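Local coordinates for embryonic developmental protein tofu-6 (Caenorhabditis elegans, PDB 7OCX) that probably takes part in piRNA (21U-RNA) biogenesis as a PETISCO component and, through its RNA recognition motif domain, forms a complex with PID-3, at residues Phe19-Ile24 with Gly60-Met65. Residues are numbered along the deposited sequence; the frame is centred on the assembly and turned at random. Where two conformers were deposited one is given.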
loop_
_atom_site.group_PDB
_atom_site.type_symbol
_atom_site.label_atom_id
_atom_site.label_comp_id
_atom_site.label_asym_id
_atom_site.label_seq_id
_atom_site.Cartn_x
_atom_site.Cartn_y
_atom_site.Cartn_z
ATOM N N PHE C 19 22.299 3.973 6.409
ATOM C CA PHE C 19 23.420 4.666 7.013
ATOM C C PHE C 19 24.233 3.732 7.894
ATOM O O PHE C 19 23.688 2.842 8.553
ATOM C CB PHE C 19 22.947 5.817 7.887
ATOM C CG PHE C 19 22.152 6.830 7.164
ATOM C CD1 PHE C 19 22.770 7.733 6.317
ATOM C CD2 PHE C 19 20.779 6.881 7.315
ATOM C CE1 PHE C 19 22.028 8.667 5.651
ATOM C CE2 PHE C 19 20.034 7.819 6.661
ATOM C CZ PHE C 19 20.662 8.710 5.817
ATOM N N HIS C 20 25.545 3.962 7.903
ATOM C CA HIS C 20 26.429 3.433 8.931
ATOM C C HIS C 20 26.539 4.487 10.024
ATOM O O HIS C 20 26.647 5.686 9.731
ATOM C CB HIS C 20 27.813 3.109 8.367
ATOM C CG HIS C 20 27.819 1.946 7.420
ATOM N ND1 HIS C 20 27.544 0.653 7.817
ATOM C CD2 HIS C 20 28.084 1.882 6.092
ATOM C CE1 HIS C 20 27.629 -0.152 6.773
ATOM N NE2 HIS C 20 27.955 0.568 5.713
ATOM N N ILE C 21 26.492 4.039 11.279
ATOM C CA ILE C 21 26.455 4.910 12.448
ATOM C C ILE C 21 27.645 4.591 13.332
ATOM O O ILE C 21 27.814 3.437 13.742
ATOM C CB ILE C 21 25.178 4.716 13.286
ATOM C CG1 ILE C 21 23.936 4.677 12.419
ATOM C CG2 ILE C 21 25.119 5.811 14.339
ATOM C CD1 ILE C 21 23.688 5.911 11.676
ATOM N N ARG C 22 28.420 5.611 13.688
ATOM C CA ARG C 22 29.521 5.441 14.627
ATOM C C ARG C 22 29.340 6.394 15.803
ATOM O O ARG C 22 28.547 7.339 15.748
ATOM C CB ARG C 22 30.864 5.690 13.930
ATOM C CG ARG C 22 31.217 4.619 12.907
ATOM C CD ARG C 22 32.392 3.763 13.347
ATOM N NE ARG C 22 33.668 4.432 13.119
ATOM C CZ ARG C 22 34.472 4.889 14.072
ATOM N NH1 ARG C 22 34.164 4.779 15.354
ATOM N NH2 ARG C 22 35.618 5.468 13.725
ATOM N N ASN C 23 30.100 6.139 16.872
ATOM C CA ASN C 23 30.125 6.998 18.057
ATOM C C ASN C 23 28.818 6.945 18.838
ATOM O O ASN C 23 28.410 7.935 19.450
ATOM C CB ASN C 23 30.452 8.448 17.693
ATOM C CG ASN C 23 31.262 9.156 18.767
ATOM O OD1 ASN C 23 32.282 8.654 19.231
ATOM N ND2 ASN C 23 30.810 10.344 19.156
ATOM N N ILE C 24 28.160 5.800 18.822
ATOM C CA ILE C 24 26.958 5.603 19.639
ATOM C C ILE C 24 27.374 5.473 21.102
ATOM O O ILE C 24 28.340 4.752 21.401
ATOM C CB ILE C 24 26.219 4.354 19.183
ATOM C CG1 ILE C 24 25.839 4.458 17.707
ATOM C CG2 ILE C 24 24.985 4.108 20.039
ATOM C CD1 ILE C 24 25.406 3.126 17.141
ATOM N N GLY C 60 26.806 0.977 14.590
ATOM C CA GLY C 60 25.453 0.637 14.213
ATOM C C GLY C 60 25.147 0.840 12.747
ATOM O O GLY C 60 25.991 1.236 11.937
ATOM N N PHE C 61 23.896 0.546 12.427
ATOM C CA PHE C 61 23.393 0.561 11.067
ATOM C C PHE C 61 21.920 0.895 11.180
ATOM O O PHE C 61 21.226 0.368 12.052
ATOM C CB PHE C 61 23.590 -0.787 10.401
ATOM C CG PHE C 61 22.932 -0.897 9.103
ATOM C CD1 PHE C 61 23.446 -0.213 7.999
ATOM C CD2 PHE C 61 21.825 -1.693 8.950
ATOM C CE1 PHE C 61 22.845 -0.312 6.763
ATOM C CE2 PHE C 61 21.250 -1.814 7.733
ATOM C CZ PHE C 61 21.759 -1.120 6.625
ATOM N N VAL C 62 21.464 1.807 10.339
ATOM C CA VAL C 62 20.066 2.207 10.294
ATOM C C VAL C 62 19.652 2.303 8.837
ATOM O O VAL C 62 20.365 2.911 8.038
ATOM C CB VAL C 62 19.822 3.561 10.987
ATOM C CG1 VAL C 62 18.383 3.986 10.805
ATOM C CG2 VAL C 62 20.127 3.449 12.436
ATOM N N ASN C 63 18.500 1.716 8.491
ATOM C CA ASN C 63 17.927 1.859 7.158
ATOM C C ASN C 63 16.575 2.543 7.326
ATOM O O ASN C 63 15.723 2.058 8.082
ATOM C CB ASN C 63 17.821 0.495 6.446
ATOM C CG ASN C 63 17.594 0.641 4.942
ATOM O OD1 ASN C 63 18.552 0.890 4.202
ATOM N ND2 ASN C 63 16.377 0.381 4.469
ATOM N N MET C 64 16.388 3.661 6.632
ATOM C CA MET C 64 15.093 4.308 6.672
ATOM C C MET C 64 14.125 3.595 5.735
ATOM O O MET C 64 14.515 2.826 4.853
ATOM C CB MET C 64 15.204 5.784 6.316
ATOM C CG MET C 64 16.170 6.608 7.154
ATOM S SD MET C 64 15.873 6.530 8.906
ATOM C CE MET C 64 14.406 7.572 9.050
ATOM N N MET C 65 12.839 3.830 5.958
ATOM C CA MET C 65 11.838 3.172 5.132
ATOM C C MET C 65 11.853 3.684 3.699
ATOM O O MET C 65 11.405 2.973 2.791
ATOM C CB MET C 65 10.451 3.365 5.741
ATOM C CG MET C 65 9.423 2.554 5.025
ATOM S SD MET C 65 9.382 0.807 5.396
ATOM C CE MET C 65 9.778 0.736 7.139
HETATM O O HOH W 1 27.790 -0.614 10.270
#
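F19 and V62 exchange two backbone hydrogen bonds, as do I21 and G60, between antiparallel strands. F19 N gives its hydrogen to V62 O at 2.7 Å, and V62 N returns one to F19 O at 3.0 Å. I21 N reaches G60 O at 2.9 Å from well above the carbonyl plane, 55° out of it. G60 N in turn donates to I21 O at 2.8 Å. G60 O has a second donor, a water at 3.1 Å that also bonds H20 ND1. This water ties the imidazole to the neighbouring strand.

F19 O also lies 3.1 Å from F61 CD1 and accepts a CA-H...O contact from F61. The F61 ring is placed there with CG anti to its backbone N (chi1 172°). It meets the H20 ring obliquely, planes at 50°, and H94 edge-to-face. An alanine at F61 would probably leave the H20 and H94 rings without this aromatic neighbour and open a gap beside F19 O.

On the face of the sheet opposite H20 and F61, I21 CG1 packs on V62 CG2 at 4.0 Å, and M64 CG meets the edge of the F19 ring. Helices 30-38 and 67-75 cover this apolar side. I24 CD1 lies against the G60 backbone.

Strands 18-25 and 57-64 are the central β1-β3 pair of the RNA recognition motif fold, with helices packed on one face of its antiparallel sheet.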